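Local coordinates for CBS domain protein (Sulfolobus tokodaii, PDB 2EF7), which is of unknown function but carries a pair of CBS domains, modules that in many relatives bind adenosine nucleotides and so probably serve a regulatory role, at residues S37-D42 with G108-I113. Sequence-based numbering, arbitrary orientation.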
ATOM      1  N   SER A  37      -8.465 -18.931  -3.026  1.00 21.62           N
ATOM      2  CA  SER A  37      -9.402 -19.002  -4.142  1.00 22.31           C
ATOM      3  C   SER A  37      -8.774 -19.701  -5.348  1.00 26.39           C
ATOM      4  O   SER A  37      -7.558 -19.815  -5.455  1.00 26.34           O
ATOM      5  CB  SER A  37      -9.838 -17.589  -4.562  1.00 18.07           C
ATOM      6  OG  SER A  37      -8.726 -16.850  -5.044  1.00 28.17           O
ATOM      7  N   VAL A  38      -9.616 -20.173  -6.253  1.00 25.29           N
ATOM      8  CA  VAL A  38      -9.133 -20.820  -7.456  1.00 23.12           C
ATOM      9  C   VAL A  38     -10.007 -20.378  -8.613  1.00 24.28           C
ATOM     10  O   VAL A  38     -11.160 -19.998  -8.429  1.00 23.65           O
ATOM     11  CB  VAL A  38      -9.188 -22.371  -7.363  1.00 28.72           C
ATOM     12  CG1 VAL A  38      -8.231 -22.869  -6.290  1.00 29.55           C
ATOM     13  CG2 VAL A  38     -10.612 -22.829  -7.063  1.00 31.17           C
ATOM     14  N   ILE A  39      -9.447 -20.415  -9.806  1.00 19.57           N
ATOM     15  CA  ILE A  39     -10.196 -20.060 -10.997  1.00 23.54           C
ATOM     16  C   ILE A  39     -10.883 -21.329 -11.468  1.00 18.75           C
ATOM     17  O   ILE A  39     -10.281 -22.398 -11.454  1.00 25.96           O
ATOM     18  CB  ILE A  39      -9.255 -19.590 -12.114  1.00 23.34           C
ATOM     19  CG1 ILE A  39      -8.476 -18.368 -11.642  1.00 25.87           C
ATOM     20  CG2 ILE A  39     -10.056 -19.303 -13.390  1.00 20.57           C
ATOM     21  CD1 ILE A  39      -9.369 -17.188 -11.264  1.00 27.37           C
ATOM     22  N   VAL A  40     -12.147 -21.229 -11.859  1.00 23.47           N
ATOM     23  CA  VAL A  40     -12.835 -22.400 -12.376  1.00 18.34           C
ATOM     24  C   VAL A  40     -12.729 -22.299 -13.902  1.00 26.16           C
ATOM     25  O   VAL A  40     -13.023 -21.242 -14.477  1.00 21.75           O
ATOM     26  CB  VAL A  40     -14.315 -22.426 -11.981  1.00 22.14           C
ATOM     27  CG1 VAL A  40     -14.953 -23.695 -12.516  1.00 20.20           C
ATOM     28  CG2 VAL A  40     -14.460 -22.329 -10.440  1.00 22.36           C
ATOM     29  N   VAL A  41     -12.275 -23.370 -14.550  1.00 22.96           N
ATOM     30  CA  VAL A  41     -12.149 -23.359 -15.999  1.00 23.74           C
ATOM     31  C   VAL A  41     -12.999 -24.417 -16.668  1.00 31.67           C
ATOM     32  O   VAL A  41     -13.369 -25.431 -16.066  1.00 24.61           O
ATOM     33  CB  VAL A  41     -10.686 -23.563 -16.489  1.00 24.52           C
ATOM     34  CG1 VAL A  41      -9.798 -22.439 -15.980  1.00 18.65           C
ATOM     35  CG2 VAL A  41     -10.158 -24.912 -16.048  1.00 19.06           C
ATOM     36  N   ASP A  42     -13.312 -24.139 -17.927  1.00 29.75           N
ATOM     37  CA  ASP A  42     -14.094 -25.010 -18.780  1.00 28.72           C
ATOM     38  C   ASP A  42     -13.123 -25.194 -19.935  1.00 33.71           C
ATOM     39  O   ASP A  42     -12.975 -24.299 -20.757  1.00 28.92           O
ATOM     40  CB  ASP A  42     -15.350 -24.277 -19.256  1.00 35.67           C
ATOM     41  CG  ASP A  42     -16.269 -25.158 -20.089  1.00 39.33           C
ATOM     42  OD1 ASP A  42     -15.766 -26.015 -20.845  1.00 35.08           O
ATOM     43  OD2 ASP A  42     -17.503 -24.982 -19.999  1.00 45.88           O
ATOM     44  N   GLY A 108      -7.993 -17.803 -25.629  1.00 34.66           N
ATOM     45  CA  GLY A 108      -8.928 -17.805 -24.514  1.00 31.36           C
ATOM     46  C   GLY A 108      -8.542 -18.625 -23.294  1.00 30.71           C
ATOM     47  O   GLY A 108      -9.296 -18.665 -22.322  1.00 30.61           O
ATOM     48  N   ASN A 109      -7.371 -19.260 -23.337  1.00 28.10           N
ATOM     49  CA  ASN A 109      -6.889 -20.092 -22.242  1.00 30.72           C
ATOM     50  C   ASN A 109      -6.279 -19.304 -21.095  1.00 33.69           C
ATOM     51  O   ASN A 109      -5.562 -18.325 -21.307  1.00 25.90           O
ATOM     52  CB  ASN A 109      -5.865 -21.100 -22.765  1.00 35.69           C
ATOM     53  CG  ASN A 109      -6.461 -22.049 -23.789  1.00 40.63           C
ATOM     54  OD1 ASN A 109      -7.482 -22.691 -23.541  1.00 43.16           O
ATOM     55  ND2 ASN A 109      -5.823 -22.139 -24.947  1.00 49.76           N
ATOM     56  N   LEU A 110      -6.557 -19.758 -19.876  1.00 26.99           N
ATOM     57  CA  LEU A 110      -6.063 -19.116 -18.662  1.00 26.90           C
ATOM     58  C   LEU A 110      -4.533 -19.063 -18.613  1.00 29.93           C
ATOM     59  O   LEU A 110      -3.864 -20.073 -18.848  1.00 27.52           O
ATOM     60  CB  LEU A 110      -6.600 -19.863 -17.436  1.00 27.24           C
ATOM     61  CG  LEU A 110      -6.281 -19.328 -16.039  1.00 27.82           C
ATOM     62  CD1 LEU A 110      -6.838 -17.907 -15.859  1.00 19.86           C
ATOM     63  CD2 LEU A 110      -6.899 -20.273 -15.014  1.00 24.66           C
ATOM     64  N   LYS A 111      -3.990 -17.879 -18.321  1.00 24.82           N
ATOM     65  CA  LYS A 111      -2.538 -17.681 -18.237  1.00 23.55           C
ATOM     66  C   LYS A 111      -2.112 -17.049 -16.916  1.00 25.80           C
ATOM     67  O   LYS A 111      -0.974 -17.211 -16.486  1.00 27.25           O
ATOM     68  CB  LYS A 111      -2.045 -16.795 -19.392  1.00 28.09           C
ATOM     69  CG  LYS A 111      -2.060 -17.463 -20.765  1.00 36.17           C
ATOM     70  CD  LYS A 111      -0.981 -18.529 -20.853  1.00 44.01           C
ATOM     71  CE  LYS A 111      -1.160 -19.404 -22.075  1.00 55.29           C
ATOM     72  NZ  LYS A 111      -0.111 -20.460 -22.142  1.00 55.62           N
ATOM     73  N   GLY A 112      -3.017 -16.311 -16.282  1.00 23.32           N
ATOM     74  CA  GLY A 112      -2.693 -15.671 -15.022  1.00 22.50           C
ATOM     75  C   GLY A 112      -3.827 -14.829 -14.464  1.00 22.03           C
ATOM     76  O   GLY A 112      -4.965 -14.906 -14.938  1.00 25.66           O
ATOM     77  N   ILE A 113      -3.499 -14.020 -13.458  1.00 25.75           N
ATOM     78  CA  ILE A 113      -4.443 -13.130 -12.790  1.00 26.27           C
ATOM     79  C   ILE A 113      -3.760 -11.779 -12.599  1.00 30.51           C
ATOM     80  O   ILE A 113      -2.614 -11.734 -12.157  1.00 25.34           O
ATOM     81  CB  ILE A 113      -4.825 -13.664 -11.378  1.00 30.54           C
ATOM     82  CG1 ILE A 113      -5.624 -14.954 -11.505  1.00 35.21           C
ATOM     83  CG2 ILE A 113      -5.621 -12.614 -10.610  1.00 32.15           C
ATOM     84  CD1 ILE A 113      -6.903 -14.793 -12.282  1.00 49.78           C
TER
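Ile39 and Ile113 share the same torsions: each sets CG1 anti to the carbonyl carbon (chi1 -60° and -67°), and a second torsion that folds CD1 back from the extended form brings the two CD1 methyls together. The two chains arrive tip to tip, with CD1 of Ile39 3.6 Å from CD1 of Ile113. The other branch of Ile39, CG2, serves Leu110: it sits 3.7 Å from Leu110 CD2, and the two side chains pass each other at a slant. Leu110 has its CG swung anti to the backbone N, which carries CD2 toward two neighbours on the facing strand. The same methyl also meets Val41, beside the Ile39 branch, with Val41 CG1 3.7 Å from Leu110 CD2 and the two side chains running roughly at right angles. Strand 37-42 belongs to the sheet of the first CBS domain and strand 110-115 to that of the second, so this is sheet-to-sheet packing between the paired domains; the axes of 37-42 and 110-113 come within 9.8 Å and run roughly antiparallel, at 153°. The contacts are all between aliphatic carbons. An alanine at Ile39 would probably leave Ile113 CD1 without the chain it meets and take from Leu110 CD2 the CG2 branch, leaving it Val41 and the CB. Within the second sheet a classic beta bulge sets Lys111 and Gly112 together opposite Val103 of strand 100-104, between the two residues that reach over, Leu110 and Ile113. Ser16, on the strand beside 37-42, also touches Ile39, Val41 and Leu110, while Val14 packs against Ile113.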